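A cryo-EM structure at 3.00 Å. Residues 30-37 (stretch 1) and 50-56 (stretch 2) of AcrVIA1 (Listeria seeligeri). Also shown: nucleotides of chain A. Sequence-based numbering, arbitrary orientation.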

# COMPACT_ATOMS: atom_id res chain seq x y z
N PHE C 30 -11.08 -21.76 29.75
CA PHE C 30 -10.71 -22.84 28.84
C PHE C 30 -9.20 -23.07 28.85
O PHE C 30 -8.75 -24.20 28.68
N LEU C 31 -8.42 -22.01 29.05
CA LEU C 31 -6.97 -22.13 29.01
C LEU C 31 -6.41 -22.84 30.23
O LEU C 31 -5.38 -23.51 30.12
N LYS C 32 -7.05 -22.71 31.39
CA LYS C 32 -6.56 -23.37 32.59
C LYS C 32 -7.02 -24.81 32.71
O LYS C 32 -6.35 -25.61 33.36
N LYS C 33 -8.14 -25.17 32.09
CA LYS C 33 -8.55 -26.56 32.01
C LYS C 33 -7.91 -27.29 30.85
O LYS C 33 -8.03 -28.52 30.77
N ALA C 34 -7.22 -26.58 29.97
CA ALA C 34 -6.58 -27.21 28.83
C ALA C 34 -5.36 -27.99 29.30
O ALA C 34 -4.47 -27.46 29.97
N GLU C 35 -5.33 -29.27 28.95
CA GLU C 35 -4.24 -30.15 29.32
C GLU C 35 -3.06 -29.97 28.38
O GLU C 35 -3.19 -29.44 27.28
N PHE C 36 -1.91 -30.44 28.84
CA PHE C 36 -0.64 -30.21 28.15
C PHE C 36 0.38 -31.18 28.71
O PHE C 36 0.20 -31.79 29.77
N GLU C 37 1.48 -31.31 27.98
CA GLU C 37 2.69 -31.94 28.47
C GLU C 37 3.84 -31.16 27.85
O GLU C 37 3.69 -30.62 26.75
N TRP C 50 6.38 -23.63 36.03
CA TRP C 50 5.68 -22.38 35.73
C TRP C 50 4.18 -22.62 35.59
O TRP C 50 3.38 -21.79 36.05
N PHE C 51 3.78 -23.73 34.98
CA PHE C 51 2.36 -24.08 34.89
C PHE C 51 1.86 -24.79 36.14
O PHE C 51 1.08 -25.74 36.05
N GLU C 52 2.26 -24.34 37.31
CA GLU C 52 1.75 -24.86 38.57
C GLU C 52 1.42 -23.76 39.55
O GLU C 52 0.48 -23.91 40.34
N MET C 53 2.28 -22.74 39.58
CA MET C 53 2.02 -21.51 40.37
C MET C 53 0.86 -20.78 39.69
O MET C 53 -0.05 -20.31 40.40
N TRP C 54 0.89 -20.73 38.36
CA TRP C 54 -0.15 -20.05 37.53
C TRP C 54 -1.49 -20.76 37.71
O TRP C 54 -2.50 -20.06 37.92
N LYS C 55 -1.49 -22.09 37.67
CA LYS C 55 -2.72 -22.90 37.84
C LYS C 55 -3.26 -22.69 39.26
O LYS C 55 -4.48 -22.53 39.42
N SER C 56 -2.36 -22.57 40.24
CA SER C 56 -2.77 -22.37 41.66
C SER C 56 -3.56 -21.07 41.79
O SER C 56 -3.16 -20.07 41.16

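Packing of residues 30-37 against residues 50-56 of AcrVIA1, a small contact that buries 350 Å² summed over both sides and is made mainly by side chains, with the carbonyls of Leu31 and Lys32 also in contact and no hydrogen bond crossing between the stretches. The aromatic contact pairs Phe36 (chi1 p, 58°) with Phe51 (chi1 m, -70°); both direct their CA-to-CB bonds toward the other stretch and meet obliquely, with ring centroids 4.8 Å apart and planes at 43°. Phe36 CZ lies 3.5 Å from Phe51 CB, and Phe51 CD1 sits over one face of the Phe36 ring. Trp54 starts sideways, but its t rotamer (chi1 178°) brings the indole nearer to the helical residues Leu31 and Lys32. In the apolar and aliphatic contacts, Leu31 (m, t) is buried, and its CB lies 4.5 Å from Trp54 CH2; its carbonyl is also near, Leu31 O to Trp54 CH2 being 4.1 Å. Lys32 (m, then t throughout) extends its chain over one face of the indole, with Lys32 CG 4.0 Å from Trp54 CH2. At the charged ends, this extension carries Lys32 NZ to 5.1 Å from the centroid of the Trp54 five-membered ring (CG, CD1, NE1, CE2 and CD2), 25° off the normal, a long cation-pi approach that is at most weakly attractive. Lys55 instead folds (t, p, p, p), so that Lys55 CD comes 3.4 Å from Lys32 O and Lys55 NZ 3.8 Å from Phe36 CE1; the amine sits at the edge of the Phe36 ring, near its plane. Among the polar groups, within the second stretch, Ser56 OG (p) donates a very short 2.3 Å hydrogen bond to Met53 O, and Ser56 N donates to Glu52 O at 3.1 Å. The bound nucleotide lies beyond the packed side chains, where Glu37 O is 3.2 Å from C5 of U51 of chain A, a backbone approach to the base.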

# COMPACT_ATOMS: atom_id res chain seq x y z
CB PHE C 30 -11.18 -22.51 27.42
CG PHE C 30 -10.87 -23.59 26.42
CD1 PHE C 30 -11.66 -24.72 26.33
CD2 PHE C 30 -9.78 -23.47 25.56
CE1 PHE C 30 -11.38 -25.70 25.41
CE2 PHE C 30 -9.50 -24.46 24.65
CZ PHE C 30 -10.30 -25.57 24.57
CB LEU C 31 -6.32 -20.76 28.87
CG LEU C 31 -6.52 -20.11 27.51
CD1 LEU C 31 -5.94 -18.72 27.47
CD2 LEU C 31 -5.90 -20.97 26.44
CB LYS C 32 -6.98 -22.58 33.82
CG LYS C 32 -6.27 -21.27 33.91
CD LYS C 32 -6.62 -20.51 35.16
CE LYS C 32 -5.84 -19.22 35.22
NZ LYS C 32 -6.13 -18.46 36.46
CB LYS C 33 -10.08 -26.66 31.90
CG LYS C 33 -10.88 -26.07 33.06
CD LYS C 33 -10.84 -26.94 34.32
CE LYS C 33 -9.89 -26.39 35.39
NZ LYS C 33 -9.95 -27.18 36.65
CB ALA C 34 -6.16 -26.16 27.80
CB GLU C 35 -4.71 -31.61 29.33
CG GLU C 35 -5.36 -32.08 28.03
CD GLU C 35 -4.38 -32.68 27.03
OE1 GLU C 35 -3.28 -33.10 27.45
OE2 GLU C 35 -4.70 -32.70 25.83
CB PHE C 36 -0.17 -28.75 28.32
CG PHE C 36 -0.00 -28.33 29.75
CD1 PHE C 36 -1.07 -27.80 30.45
CD2 PHE C 36 1.21 -28.47 30.40
CE1 PHE C 36 -0.94 -27.43 31.76
CE2 PHE C 36 1.35 -28.10 31.71
CZ PHE C 36 0.26 -27.59 32.40
CB GLU C 37 2.77 -33.43 28.11
CG GLU C 37 2.80 -33.72 26.62
CD GLU C 37 2.88 -35.19 26.30
OE1 GLU C 37 2.89 -36.01 27.25
OE2 GLU C 37 2.93 -35.54 25.10
CB TRP C 50 6.21 -21.76 34.44
CG TRP C 50 5.68 -20.37 34.20
CD1 TRP C 50 6.18 -19.21 34.70
CD2 TRP C 50 4.49 -20.02 33.51
NE1 TRP C 50 5.41 -18.15 34.29
CE2 TRP C 50 4.35 -18.63 33.57
CE3 TRP C 50 3.52 -20.76 32.82
CZ2 TRP C 50 3.30 -17.96 32.97
CZ3 TRP C 50 2.48 -20.10 32.23
CH2 TRP C 50 2.38 -18.71 32.30
CB PHE C 51 2.15 -24.97 33.68
CG PHE C 51 2.30 -24.29 32.36
CD1 PHE C 51 1.22 -23.66 31.77
CD2 PHE C 51 3.50 -24.32 31.69
CE1 PHE C 51 1.36 -23.05 30.55
CE2 PHE C 51 3.64 -23.70 30.47
CZ PHE C 51 2.57 -23.07 29.90
CB GLU C 52 2.78 -25.82 39.19
CG GLU C 52 2.31 -26.58 40.41
CD GLU C 52 3.37 -27.52 40.96
OE1 GLU C 52 4.49 -27.53 40.41
OE2 GLU C 52 3.09 -28.23 41.94
CB MET C 53 3.26 -20.61 40.36
CG MET C 53 4.47 -21.24 41.01
SD MET C 53 5.87 -20.10 41.11
CE MET C 53 6.34 -19.98 39.39
CB TRP C 54 0.29 -20.06 36.06
CG TRP C 54 -0.70 -19.45 35.11
CD1 TRP C 54 -1.13 -18.16 35.11
CD2 TRP C 54 -1.36 -20.10 34.01
NE1 TRP C 54 -2.03 -17.97 34.09
CE2 TRP C 54 -2.18 -19.14 33.40
CE3 TRP C 54 -1.34 -21.40 33.49
CZ2 TRP C 54 -2.98 -19.44 32.29
CZ3 TRP C 54 -2.12 -21.69 32.40
CH2 TRP C 54 -2.93 -20.72 31.81
CB LYS C 55 -2.40 -24.38 37.60
CG LYS C 55 -3.60 -25.26 37.28
CD LYS C 55 -4.28 -24.88 35.98
CE LYS C 55 -3.29 -24.66 34.86
NZ LYS C 55 -2.26 -25.72 34.83
CB SER C 56 -1.56 -22.35 42.56
OG SER C 56 -0.84 -21.14 42.40
P U A 51 8.65 -24.42 20.17
OP1 U A 51 7.92 -25.67 19.88
OP2 U A 51 7.90 -23.17 20.39
O5' U A 51 9.59 -24.69 21.43
C5' U A 51 9.43 -23.94 22.65
C4' U A 51 9.87 -24.76 23.83
O4' U A 51 8.70 -25.31 24.50
C3' U A 51 10.76 -25.96 23.51
O3' U A 51 11.63 -26.22 24.60
C2' U A 51 9.76 -27.10 23.44
O2' U A 51 10.34 -28.36 23.67
C1' U A 51 8.81 -26.72 24.58
N1 U A 51 7.47 -27.30 24.47
C2 U A 51 6.74 -27.02 23.34
O2 U A 51 7.15 -26.31 22.44
N3 U A 51 5.50 -27.60 23.30
C4 U A 51 4.92 -28.42 24.25
O4 U A 51 3.79 -28.86 24.07
C5 U A 51 5.75 -28.66 25.39
C6 U A 51 6.97 -28.11 25.46